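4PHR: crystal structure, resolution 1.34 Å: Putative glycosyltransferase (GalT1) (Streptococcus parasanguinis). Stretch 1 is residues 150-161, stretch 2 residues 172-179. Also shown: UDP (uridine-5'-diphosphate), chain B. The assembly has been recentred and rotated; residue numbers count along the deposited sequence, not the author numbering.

Stretch 1 (150-161) IVEGATSRSGVG
Stretch 2 (172-179) KRLVCPSK

Parallel β-strands pair by a staggered ladder in which a residue of one strand donates through N to the residue before its partner and accepts through O from the residue after it, and the contact between residues 150-153 and 172-176 of this putative glycosyltransferase illustrates how such a ladder can end in a ligand site. The strands run in the same direction, their axes 22° apart and 4.5 Å at closest approach. Backbone angles are extended throughout, for example -103/123 at Ile150, -152/172 at Glu152 and -85/169 at Gly153.

Lys172 (-119/145) opens the register by accepting a hydrogen bond through its O from Ile150 N at 2.8 Å; its CB points sideways, and the m, m, t, t side chain carries its end off from the partner strand. Arg173 (-125/135) pairs with Ile150, CA to CA 4.7 Å, and its CA lies 3.2 Å from Ile150 O in a CA-H...O contact. Its side chain, m, t, t with chi4 at -103°, lies on the same sheet face as Ile150 and Glu152 and carries the polar centre of the contact. Arg173 NH1 donates to Glu152 OE2 at 2.8 Å, a salt bridge, and to Ser158 O at 2.9 Å; Arg173 NH2 donates to Ser158 O at 3.1 Å. These acceptors sit at the guanidinium edge, while Ile150 CD1 and Val160 CG2 cover opposite faces. Glu152, p, t with chi3 at 4°, is itself braced: its OE1 accepts from Ser158 N at 2.9 Å and Ser158 OG at 2.8 Å. A type II turn from Arg157 to Val160 carries both Ser158 and Val160, closed by Val160 N to Arg157 O at 3.0 Å.

Leu174 (-106/112; t, p) pairs with Val151 (t) on the other face, CA to CA 4.8 Å. Leu174 N donates to Ile150 O at 2.9 Å, and Leu174 O accepts from Glu152 N at 3.2 Å. Val175 (-100/117, t) pairs with Glu152, CA to CA 5.4 Å, and places CG1 3.9 Å from Ala154 CB.

At Cys176 (-109/177, m), N donates to Glu152 O at 2.7 Å. Its SG packs 3.8 Å from Val151 CG1, and its O accepts a weak bond from Ala154 N at 2.9 Å. Cys176 and Gly153 pair with CA atoms 4.5 Å apart. A CB on Gly153 would come within 1.8 Å of UDP O2, so the bare backbone leaves room for the base.

Beyond the strand, Pro177 (-64/143) accepts through O from UDP N3 at 2.9 Å, while across the contact Ser156 OG hydrogen-bonds UDP O3' at 2.9 Å. Ser178 (-75/-14, p) turns toward stretch 1, its CB 3.6 Å from Thr155 OG1. Lys179 (-144/152; p, t, t, m) extends beyond reach.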

ATOM      1  N   ILE A 150       5.211 -12.284   3.969  1.00 11.26           N
ATOM      2  CA  ILE A 150       5.171 -11.173   3.030  1.00 10.29           C
ATOM      3  C   ILE A 150       4.728 -11.698   1.681  1.00 10.94           C
ATOM      4  O   ILE A 150       5.339 -12.622   1.138  1.00 12.09           O
ATOM      5  CB  ILE A 150       6.552 -10.485   2.900  1.00 11.71           C
ATOM      6  CG1 ILE A 150       6.981  -9.874   4.242  1.00 13.09           C
ATOM      7  CG2 ILE A 150       6.538  -9.459   1.766  1.00 13.29           C
ATOM      8  CD1 ILE A 150       8.355  -9.247   4.206  1.00 15.38           C
ATOM      9  N   VAL A 151       3.647 -11.126   1.163  1.00 10.09           N
ATOM     10  CA  VAL A 151       3.116 -11.503  -0.140  1.00 11.13           C
ATOM     11  C   VAL A 151       3.403 -10.323  -1.050  1.00 10.45           C
ATOM     12  O   VAL A 151       2.881  -9.236  -0.831  1.00 11.15           O
ATOM     13  CB  VAL A 151       1.594 -11.785  -0.067  1.00 11.75           C
ATOM     14  CG1 VAL A 151       1.060 -12.254  -1.426  1.00 14.65           C
ATOM     15  CG2 VAL A 151       1.295 -12.824   1.018  1.00 13.88           C
ATOM     16  N   GLU A 152       4.270 -10.526  -2.038  1.00 10.28           N
ATOM     17  CA  GLU A 152       4.764  -9.431  -2.864  1.00 10.23           C
ATOM     18  C   GLU A 152       5.130  -9.977  -4.236  1.00 10.53           C
ATOM     19  O   GLU A 152       5.126 -11.197  -4.452  1.00 11.51           O
ATOM     20  CB  GLU A 152       5.989  -8.784  -2.217  1.00 11.91           C
ATOM     21  CG  GLU A 152       7.162  -9.748  -2.082  1.00 12.80           C
ATOM     22  CD  GLU A 152       8.423  -9.123  -1.516  1.00 13.89           C
ATOM     23  OE1 GLU A 152       8.393  -7.927  -1.135  1.00 14.99           O
ATOM     24  OE2 GLU A 152       9.454  -9.838  -1.462  1.00 16.49           O
ATOM     25  N   GLY A 153       5.448  -9.077  -5.158  1.00 10.74           N
ATOM     26  CA  GLY A 153       5.819  -9.478  -6.498  1.00 10.35           C
ATOM     27  C   GLY A 153       7.285  -9.818  -6.617  1.00 10.56           C
ATOM     28  O   GLY A 153       8.088  -9.525  -5.725  1.00 11.82           O
ATOM     29  N   ALA A 154       7.648 -10.410  -7.747  1.00 12.84           N
ATOM     30  CA  ALA A 154       9.014 -10.869  -7.961  1.00 15.09           C
ATOM     31  C   ALA A 154      10.072  -9.765  -7.968  1.00 15.82           C
ATOM     32  O   ALA A 154      11.245 -10.034  -7.698  1.00 19.72           O
ATOM     33  CB  ALA A 154       9.093 -11.696  -9.244  1.00 17.85           C
ATOM     34  N   THR A 155       9.682  -8.539  -8.304  1.00 12.67           N
ATOM     35  CA  THR A 155      10.627  -7.415  -8.303  1.00 13.65           C
ATOM     36  C   THR A 155      10.547  -6.557  -7.030  1.00 12.32           C
ATOM     37  O   THR A 155      11.388  -5.682  -6.816  1.00 13.82           O
ATOM     38  CB  THR A 155      10.456  -6.503  -9.547  1.00 16.10           C
ATOM     39  OG1 THR A 155       9.136  -5.930  -9.555  1.00 14.52           O
ATOM     40  CG2 THR A 155      10.678  -7.297 -10.821  1.00 18.97           C
ATOM     41  N   SER A 156       9.549  -6.802  -6.188  1.00 11.88           N
ATOM     42  CA  SER A 156       9.303  -5.971  -5.002  1.00 11.86           C
ATOM     43  C   SER A 156      10.476  -6.015  -4.018  1.00 12.09           C
ATOM     44  O   SER A 156      10.979  -4.976  -3.572  1.00 13.46           O
ATOM     45  CB  SER A 156       8.022  -6.418  -4.292  1.00 11.73           C
ATOM     46  OG  SER A 156       6.894  -6.303  -5.139  1.00 12.87           O
ATOM     47  N   ARG A 157      10.896  -7.225  -3.667  1.00 12.11           N
ATOM     48  CA  ARG A 157      12.057  -7.439  -2.797  1.00 12.50           C
ATOM     49  C   ARG A 157      12.062  -6.507  -1.584  1.00 12.44           C
ATOM     50  O   ARG A 157      13.062  -5.845  -1.259  1.00 11.78           O
ATOM     51  CB  ARG A 157      13.334  -7.354  -3.625  1.00 16.34           C
ATOM     52  CG  ARG A 157      13.302  -8.409  -4.719  1.00 19.43           C
ATOM     53  CD  ARG A 157      14.504  -8.432  -5.609  1.00 26.41           C
ATOM     54  NE  ARG A 157      14.405  -9.595  -6.487  1.00 35.75           N
ATOM     55  CZ  ARG A 157      15.367 -10.493  -6.649  1.00 31.30           C
ATOM     56  NH1 ARG A 157      16.517 -10.353  -6.009  1.00 31.15           N
ATOM     57  NH2 ARG A 157      15.181 -11.523  -7.462  1.00 35.72           N
ATOM     58  N   SER A 158      10.931  -6.484  -0.895  1.00 11.25           N
ATOM     59  CA  SER A 158      10.731  -5.551   0.202  1.00 11.07           C
ATOM     60  C   SER A 158      11.678  -5.881   1.346  1.00 11.46           C
ATOM     61  O   SER A 158      11.719  -7.013   1.839  1.00 13.10           O
ATOM     62  CB  SER A 158       9.274  -5.587   0.684  1.00 14.08           C
ATOM     63  OG  SER A 158       8.370  -5.200  -0.346  1.00 14.92           O
ATOM     64  N   GLY A 159      12.448  -4.883   1.763  1.00 11.96           N
ATOM     65  CA  GLY A 159      13.393  -5.053   2.848  1.00 12.99           C
ATOM     66  C   GLY A 159      14.702  -5.692   2.434  1.00 14.31           C
ATOM     67  O   GLY A 159      15.621  -5.795   3.234  1.00 18.00           O
ATOM     68  N   VAL A 160      14.811  -6.103   1.175  1.00 13.22           N
ATOM     69  CA  VAL A 160      16.015  -6.792   0.732  1.00 13.71           C
ATOM     70  C   VAL A 160      17.145  -5.787   0.536  1.00 14.86           C
ATOM     71  O   VAL A 160      17.010  -4.816  -0.204  1.00 15.65           O
ATOM     72  CB  VAL A 160      15.776  -7.608  -0.550  1.00 15.73           C
ATOM     73  CG1 VAL A 160      17.079  -8.245  -1.020  1.00 18.63           C
ATOM     74  CG2 VAL A 160      14.715  -8.670  -0.295  1.00 16.41           C
ATOM     75  N   GLY A 161      18.255  -6.022   1.221  1.00 16.98           N
ATOM     76  CA  GLY A 161      19.377  -5.104   1.174  1.00 20.01           C
ATOM     77  C   GLY A 161      19.255  -3.893   2.083  1.00 18.70           C
ATOM     78  O   GLY A 161      20.064  -2.978   1.998  1.00 22.96           O
ATOM     79  N   LYS A 172       8.789 -15.235   5.910  1.00 13.48           N
ATOM     80  CA  LYS A 172       8.510 -16.131   4.800  1.00 12.11           C
ATOM     81  C   LYS A 172       7.883 -15.267   3.716  1.00 10.24           C
ATOM     82  O   LYS A 172       7.139 -14.344   4.031  1.00 12.86           O
ATOM     83  CB  LYS A 172       7.551 -17.245   5.230  1.00 16.52           C
ATOM     84  CG  LYS A 172       8.126 -18.183   6.306  1.00 17.21           C
ATOM     85  CD  LYS A 172       9.310 -18.961   5.773  1.00 22.51           C
ATOM     86  CE  LYS A 172       9.893 -19.894   6.827  1.00 29.72           C
ATOM     87  NZ  LYS A 172      11.148 -20.512   6.332  1.00 33.79           N
ATOM     88  N   ARG A 173       8.176 -15.567   2.453  1.00 10.83           N
ATOM     89  CA  ARG A 173       7.669 -14.776   1.331  1.00 11.26           C
ATOM     90  C   ARG A 173       6.934 -15.645   0.332  1.00 11.81           C
ATOM     91  O   ARG A 173       7.404 -16.720  -0.039  1.00 12.88           O
ATOM     92  CB  ARG A 173       8.814 -14.067   0.595  1.00 10.62           C
ATOM     93  CG  ARG A 173       9.616 -13.113   1.441  1.00 12.35           C
ATOM     94  CD  ARG A 173      10.789 -12.480   0.681  1.00 15.01           C
ATOM     95  NE  ARG A 173      11.626 -11.731   1.615  1.00 13.50           N
ATOM     96  CZ  ARG A 173      11.634 -10.410   1.743  1.00 13.33           C
ATOM     97  NH1 ARG A 173      10.893  -9.629   0.953  1.00 13.07           N
ATOM     98  NH2 ARG A 173      12.428  -9.867   2.655  1.00 13.73           N
ATOM     99  N   LEU A 174       5.782 -15.158  -0.102  1.00 11.63           N
ATOM    100  CA  LEU A 174       5.064 -15.750  -1.217  1.00 13.68           C
ATOM    101  C   LEU A 174       5.275 -14.794  -2.380  1.00 12.43           C
ATOM    102  O   LEU A 174       4.789 -13.664  -2.355  1.00 12.59           O
ATOM    103  CB  LEU A 174       3.576 -15.879  -0.886  1.00 15.60           C
ATOM    104  CG  LEU A 174       2.654 -16.632  -1.843  1.00 21.18           C
ATOM    105  CD1 LEU A 174       3.128 -18.074  -2.018  1.00 23.58           C
ATOM    106  CD2 LEU A 174       1.206 -16.586  -1.346  1.00 21.39           C
ATOM    107  N   VAL A 175       6.022 -15.235  -3.387  1.00 12.28           N
ATOM    108  CA  VAL A 175       6.453 -14.323  -4.442  1.00 13.41           C
ATOM    109  C   VAL A 175       5.561 -14.494  -5.660  1.00 15.06           C
ATOM    110  O   VAL A 175       5.522 -15.562  -6.263  1.00 20.92           O
ATOM    111  CB  VAL A 175       7.937 -14.520  -4.794  1.00 14.25           C
ATOM    112  CG1 VAL A 175       8.356 -13.579  -5.904  1.00 18.60           C
ATOM    113  CG2 VAL A 175       8.792 -14.296  -3.550  1.00 15.86           C
ATOM    114  N   CYS A 176       4.849 -13.426  -5.998  1.00 12.07           N
ATOM    115  CA  CYS A 176       3.810 -13.428  -7.008  1.00 15.32           C
ATOM    116  C   CYS A 176       4.252 -12.660  -8.252  1.00 14.69           C
ATOM    117  O   CYS A 176       5.345 -12.080  -8.275  1.00 13.91           O
ATOM    118  CB  CYS A 176       2.558 -12.786  -6.417  1.00 14.32           C
ATOM    119  SG  CYS A 176       1.990 -13.568  -4.867  1.00 16.53           S
ATOM    120  N   PRO A 177       3.398 -12.634  -9.289  1.00 14.77           N
ATOM    121  CA  PRO A 177       3.805 -11.886 -10.482  1.00 16.44           C
ATOM    122  C   PRO A 177       3.949 -10.393 -10.203  1.00 14.61           C
ATOM    123  O   PRO A 177       3.172  -9.833  -9.418  1.00 12.99           O
ATOM    124  CB  PRO A 177       2.655 -12.146 -11.463  1.00 18.40           C
ATOM    125  CG  PRO A 177       2.091 -13.459 -11.021  1.00 20.31           C
ATOM    126  CD  PRO A 177       2.161 -13.401  -9.519  1.00 16.37           C
ATOM    127  N   SER A 178       4.942  -9.768 -10.828  1.00 13.86           N
ATOM    128  CA  SER A 178       5.190  -8.339 -10.667  1.00 14.90           C
ATOM    129  C   SER A 178       4.180  -7.488 -11.423  1.00 15.83           C
ATOM    130  O   SER A 178       4.080  -6.289 -11.199  1.00 15.11           O
ATOM    131  CB  SER A 178       6.604  -7.991 -11.121  1.00 16.40           C
ATOM    132  OG  SER A 178       6.788  -8.337 -12.486  1.00 20.27           O
ATOM    133  N   LYS A 179       3.434  -8.111 -12.324  1.00 15.79           N
ATOM    134  CA  LYS A 179       2.343  -7.428 -13.008  1.00 16.11           C
ATOM    135  C   LYS A 179       1.188  -8.403 -13.223  1.00 14.68           C
ATOM    136  O   LYS A 179       1.394  -9.612 -13.336  1.00 15.99           O
ATOM    137  CB  LYS A 179       2.819  -6.820 -14.330  1.00 26.92           C
ATOM    138  CG  LYS A 179       3.204  -7.829 -15.389  1.00 31.79           C
ATOM    139  CD  LYS A 179       3.689  -7.122 -16.646  1.00 34.54           C
ATOM    140  CE  LYS A 179       3.578  -8.020 -17.869  1.00 42.41           C
ATOM    141  NZ  LYS A 179       4.260  -9.328 -17.666  1.00 47.83           N
TER
HETATM  142  N1  UDP B 301       2.902  -5.227  -7.478  1.00 10.07           N
HETATM  143  C2  UDP B 301       3.148  -6.532  -7.831  1.00 10.76           C
HETATM  144  N3  UDP B 301       2.307  -7.173  -8.709  1.00 10.41           N
HETATM  145  C4  UDP B 301       1.216  -6.523  -9.234  1.00 10.94           C
HETATM  146  C5  UDP B 301       0.960  -5.200  -8.876  1.00 10.90           C
HETATM  147  C6  UDP B 301       1.906  -4.535  -8.105  1.00 10.42           C
HETATM  148  O2  UDP B 301       4.131  -7.125  -7.389  1.00 12.09           O
HETATM  149  O4  UDP B 301       0.475  -7.152  -9.997  1.00 12.91           O
HETATM  150  C1' UDP B 301       3.769  -4.592  -6.474  1.00 10.22           C
HETATM  151  C2' UDP B 301       4.798  -3.582  -6.908  1.00 10.86           C
HETATM  152  O2' UDP B 301       5.955  -4.229  -7.397  1.00 13.09           O
HETATM  153  C3' UDP B 301       5.053  -2.863  -5.602  1.00 10.92           C
HETATM  154  C4' UDP B 301       3.689  -2.881  -4.933  1.00 10.86           C
HETATM  155  O4' UDP B 301       2.908  -3.859  -5.626  1.00  9.51           O
HETATM  156  O3' UDP B 301       5.952  -3.607  -4.809  1.00 12.99           O
HETATM  157  C5' UDP B 301       3.011  -1.518  -4.981  1.00  9.99           C
HETATM  158  O5' UDP B 301       1.714  -1.635  -4.409  1.00  9.73           O
HETATM  159  PA  UDP B 301       0.697  -0.390  -4.328  1.00  8.83           P
HETATM  160  O1A UDP B 301       0.300   0.012  -5.692  1.00 12.18           O
HETATM  161  O2A UDP B 301      -0.396  -0.814  -3.421  1.00 10.56           O
HETATM  162  O3A UDP B 301       1.643   0.756  -3.682  1.00  9.39           O
HETATM  163  PB  UDP B 301       1.347   2.261  -3.133  1.00  8.65           P
HETATM  164  O1B UDP B 301       1.893   3.181  -4.174  1.00 11.59           O
HETATM  165  O2B UDP B 301       2.125   2.325  -1.873  1.00 10.30           O
HETATM  166  O3B UDP B 301      -0.129   2.434  -2.953  1.00 10.49           O